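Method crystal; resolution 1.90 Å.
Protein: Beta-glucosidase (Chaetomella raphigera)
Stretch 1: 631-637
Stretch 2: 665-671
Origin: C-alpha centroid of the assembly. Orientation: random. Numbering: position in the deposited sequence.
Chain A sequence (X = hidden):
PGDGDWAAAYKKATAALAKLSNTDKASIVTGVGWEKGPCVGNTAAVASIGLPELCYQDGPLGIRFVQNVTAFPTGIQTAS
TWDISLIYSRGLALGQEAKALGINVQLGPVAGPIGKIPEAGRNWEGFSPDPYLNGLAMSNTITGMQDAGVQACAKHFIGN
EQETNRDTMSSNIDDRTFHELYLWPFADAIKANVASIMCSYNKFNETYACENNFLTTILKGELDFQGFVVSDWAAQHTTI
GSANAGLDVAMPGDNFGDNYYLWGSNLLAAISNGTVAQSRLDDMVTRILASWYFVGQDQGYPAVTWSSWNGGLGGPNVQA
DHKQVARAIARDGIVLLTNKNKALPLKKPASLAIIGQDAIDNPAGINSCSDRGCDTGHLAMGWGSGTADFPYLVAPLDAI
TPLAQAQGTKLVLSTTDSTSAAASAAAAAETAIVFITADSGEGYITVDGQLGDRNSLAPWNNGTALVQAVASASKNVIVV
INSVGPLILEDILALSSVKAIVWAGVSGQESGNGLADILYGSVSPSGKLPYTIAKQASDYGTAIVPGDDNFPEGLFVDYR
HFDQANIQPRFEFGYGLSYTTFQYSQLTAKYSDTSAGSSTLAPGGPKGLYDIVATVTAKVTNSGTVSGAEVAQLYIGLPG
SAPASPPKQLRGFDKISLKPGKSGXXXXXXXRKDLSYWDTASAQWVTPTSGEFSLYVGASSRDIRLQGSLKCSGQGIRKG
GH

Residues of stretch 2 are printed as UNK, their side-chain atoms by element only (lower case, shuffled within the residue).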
# COMPACT_ATOMS: atom_id res chain seq x y z
N VAL A 631 -6.29 14.31 -11.64
CA VAL A 631 -5.61 13.05 -11.92
C VAL A 631 -6.20 12.49 -13.20
O VAL A 631 -7.27 11.90 -13.19
CB VAL A 631 -5.74 12.01 -10.75
CG1 VAL A 631 -5.01 10.71 -11.07
CG2 VAL A 631 -5.19 12.57 -9.49
N ALA A 632 -5.53 12.77 -14.33
CA ALA A 632 -5.93 12.15 -15.60
C ALA A 632 -5.52 10.69 -15.62
O ALA A 632 -4.43 10.36 -15.17
CB ALA A 632 -5.32 12.86 -16.73
N GLN A 633 -6.36 9.84 -16.19
CA GLN A 633 -6.21 8.39 -16.15
C GLN A 633 -6.35 7.85 -17.54
O GLN A 633 -7.20 8.35 -18.30
CB GLN A 633 -7.24 7.73 -15.27
CG GLN A 633 -7.11 8.23 -13.84
CD GLN A 633 -8.35 8.04 -13.01
OE1 GLN A 633 -9.00 7.00 -13.06
NE2 GLN A 633 -8.68 9.05 -12.22
N LEU A 634 -5.54 6.82 -17.82
CA LEU A 634 -5.57 6.07 -19.06
C LEU A 634 -5.89 4.63 -18.78
O LEU A 634 -5.15 3.97 -18.03
CB LEU A 634 -4.18 6.06 -19.70
CG LEU A 634 -3.93 5.75 -21.17
CD1 LEU A 634 -2.64 5.05 -21.47
CD2 LEU A 634 -5.07 5.37 -22.05
N TYR A 635 -6.93 4.13 -19.45
CA TYR A 635 -7.41 2.74 -19.42
C TYR A 635 -7.31 2.17 -20.86
O TYR A 635 -7.53 2.88 -21.90
CB TYR A 635 -8.86 2.63 -18.90
CG TYR A 635 -9.02 3.11 -17.47
CD1 TYR A 635 -8.95 2.23 -16.41
CD2 TYR A 635 -9.15 4.47 -17.18
CE1 TYR A 635 -9.06 2.69 -15.09
CE2 TYR A 635 -9.25 4.92 -15.86
CZ TYR A 635 -9.16 4.03 -14.82
OH TYR A 635 -9.25 4.53 -13.53
N ILE A 636 -6.85 0.93 -20.93
CA ILE A 636 -6.63 0.25 -22.20
C ILE A 636 -7.55 -0.94 -22.33
O ILE A 636 -7.77 -1.69 -21.37
CB ILE A 636 -5.18 -0.14 -22.31
CG1 ILE A 636 -4.40 1.19 -22.43
CG2 ILE A 636 -4.95 -1.11 -23.46
CD1 ILE A 636 -2.99 1.06 -22.85
N GLY A 637 -8.11 -1.11 -23.53
CA GLY A 637 -8.92 -2.28 -23.85
C GLY A 637 -8.13 -3.07 -24.85
O GLY A 637 -7.55 -2.49 -25.76
N UNK A 665 -0.55 19.79 -20.50
CA UNK A 665 -0.52 18.47 -21.10
C UNK A 665 -0.25 17.34 -20.09
O UNK A 665 0.61 17.48 -19.23
o UNK A 665 0.14 19.37 -23.21
c UNK A 665 0.53 18.44 -22.16
c UNK A 665 0.65 17.06 -22.74
N UNK A 666 -1.03 16.28 -20.17
CA UNK A 666 -0.78 15.03 -19.43
C UNK A 666 -0.19 14.02 -20.36
O UNK A 666 -0.51 14.00 -21.51
c UNK A 666 -2.03 14.51 -18.67
c UNK A 666 -3.19 14.25 -19.59
c UNK A 666 -2.37 15.52 -17.64
N UNK A 667 0.68 13.17 -19.83
CA UNK A 667 1.47 12.25 -20.63
C UNK A 667 1.46 10.90 -20.00
O UNK A 667 1.66 10.80 -18.76
o UNK A 667 2.83 13.98 -21.54
c UNK A 667 2.90 12.79 -20.74
c UNK A 667 3.81 11.81 -21.36
N UNK A 668 1.19 9.87 -20.80
CA UNK A 668 1.21 8.50 -20.31
C UNK A 668 2.20 7.72 -21.15
O UNK A 668 1.92 7.50 -22.31
c UNK A 668 -2.16 9.34 -20.83
c UNK A 668 -1.32 8.71 -19.93
c UNK A 668 -3.37 10.42 -18.96
c UNK A 668 -2.52 9.79 -18.07
c UNK A 668 -0.20 7.83 -20.41
c UNK A 668 -3.18 10.22 -20.34
c UNK A 668 -1.46 9.00 -18.55
N UNK A 669 3.31 7.27 -20.55
CA UNK A 669 4.27 6.39 -21.24
C UNK A 669 4.00 4.91 -20.98
O UNK A 669 3.88 4.48 -19.80
o UNK A 669 5.86 8.57 -22.39
n UNK A 669 6.46 8.99 -20.24
c UNK A 669 6.02 8.19 -21.21
c UNK A 669 5.68 6.78 -20.81
N UNK A 670 3.82 4.16 -22.06
CA UNK A 670 3.41 2.79 -21.99
C UNK A 670 4.59 1.84 -22.21
O UNK A 670 5.37 1.96 -23.19
c UNK A 670 1.02 3.19 -22.82
c UNK A 670 0.17 3.14 -24.11
c UNK A 670 0.26 2.52 -21.67
c UNK A 670 2.32 2.48 -23.04
N UNK A 671 4.75 0.93 -21.26
CA UNK A 671 5.74 -0.13 -21.39
C UNK A 671 5.17 -1.22 -22.29
O UNK A 671 3.96 -1.39 -22.38
n UNK A 671 5.97 -1.26 -15.09
c UNK A 671 6.67 -0.34 -17.63
n UNK A 671 5.28 -0.53 -17.17
c UNK A 671 6.05 -0.72 -20.01
c UNK A 671 5.00 -0.99 -15.97
c UNK A 671 6.71 0.23 -19.02
n UNK A 671 3.75 -1.21 -15.65

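Position 665 carries three side-chain atoms, two carbons and one oxygen, with the oxygen and the second carbon both borne by the first carbon. That fork is a threonine, Thr665. It is exposed, lies out of reach of stretch 1 and takes no part in the contact.

Position 666 has three carbons and nothing else: one carbon bearing two more. Its CB points toward stretch 1, and both branch carbons lie near CB of Ala632. A three-carbon fork is valine, Val666, with chi1 in the m well; the nearer branch, CG2, lies 3.8 Å from Ala632 CB, and the other is only slightly farther off. The two alpha carbons, Ala632 CA and Val666 CA, are 7.0 Å apart.

Position 667 repeats the pattern of 665, two carbons and an oxygen branching from the first carbon. This is Thr667, again out of reach and partly exposed. The alternation of a strand is already legible.

At position 668 a single carbon leads into a ring of six carbons, with no oxygen or nitrogen. Ring atoms approach Ala632, and CB of Leu634 lies over one face. The residue is phenylalanine, Phe668. Its CE1 comes 3.5 Å from O of Ala632, which sits at the ring edge, near the plane, while CZ packs 3.8 Å from Ala632 CB. Over the face, Leu634 CB stands 4.0 Å from the centroid of the Phe668 ring and 12° off its normal, a well-centred CH-pi contact. Leu634 CD1 also reaches Phe668 CB at 3.8 Å.

Position 669 shows two carbons, the second carrying one oxygen and one nitrogen, the mark of a terminal amide once the two are told apart by element. It is Asn669; its CB points away from stretch 1, and its OD1 is hydrogen-bonded elsewhere in the structure.

Position 670 has four carbons forked at the second, with both tips near Leu634 and Ile636. This is leucine, Leu670, in the m, t rotamer. Its CD2 makes the closest approach to each, 3.9 Å from Leu634 CD1 and 3.8 Å from Ile636 CD1.

Position 671 runs through three carbons to a nitrogen, then to a carbon bearing two more nitrogens. That guanidinium makes it Arg671, out of reach of stretch 1 and hydrogen-bonded elsewhere.

The rule is alternation on both strands. Ala632, Leu634 and Ile636 point toward Val666, Phe668 and Leu670, whereas the polar residues of stretch 2 stay out of the contact. The strands run in broadly the same direction, 36° apart, with axes 8.3 Å apart at closest approach and no hydrogen bonds between them, so side-chain packing joins them. Small Ala632 meets the Phe668 ring, Leu634 covers its face, and the aliphatic tips finish the seam, burying 295 Å² in all.

Stretch 2 (665-671) TVTFNLR
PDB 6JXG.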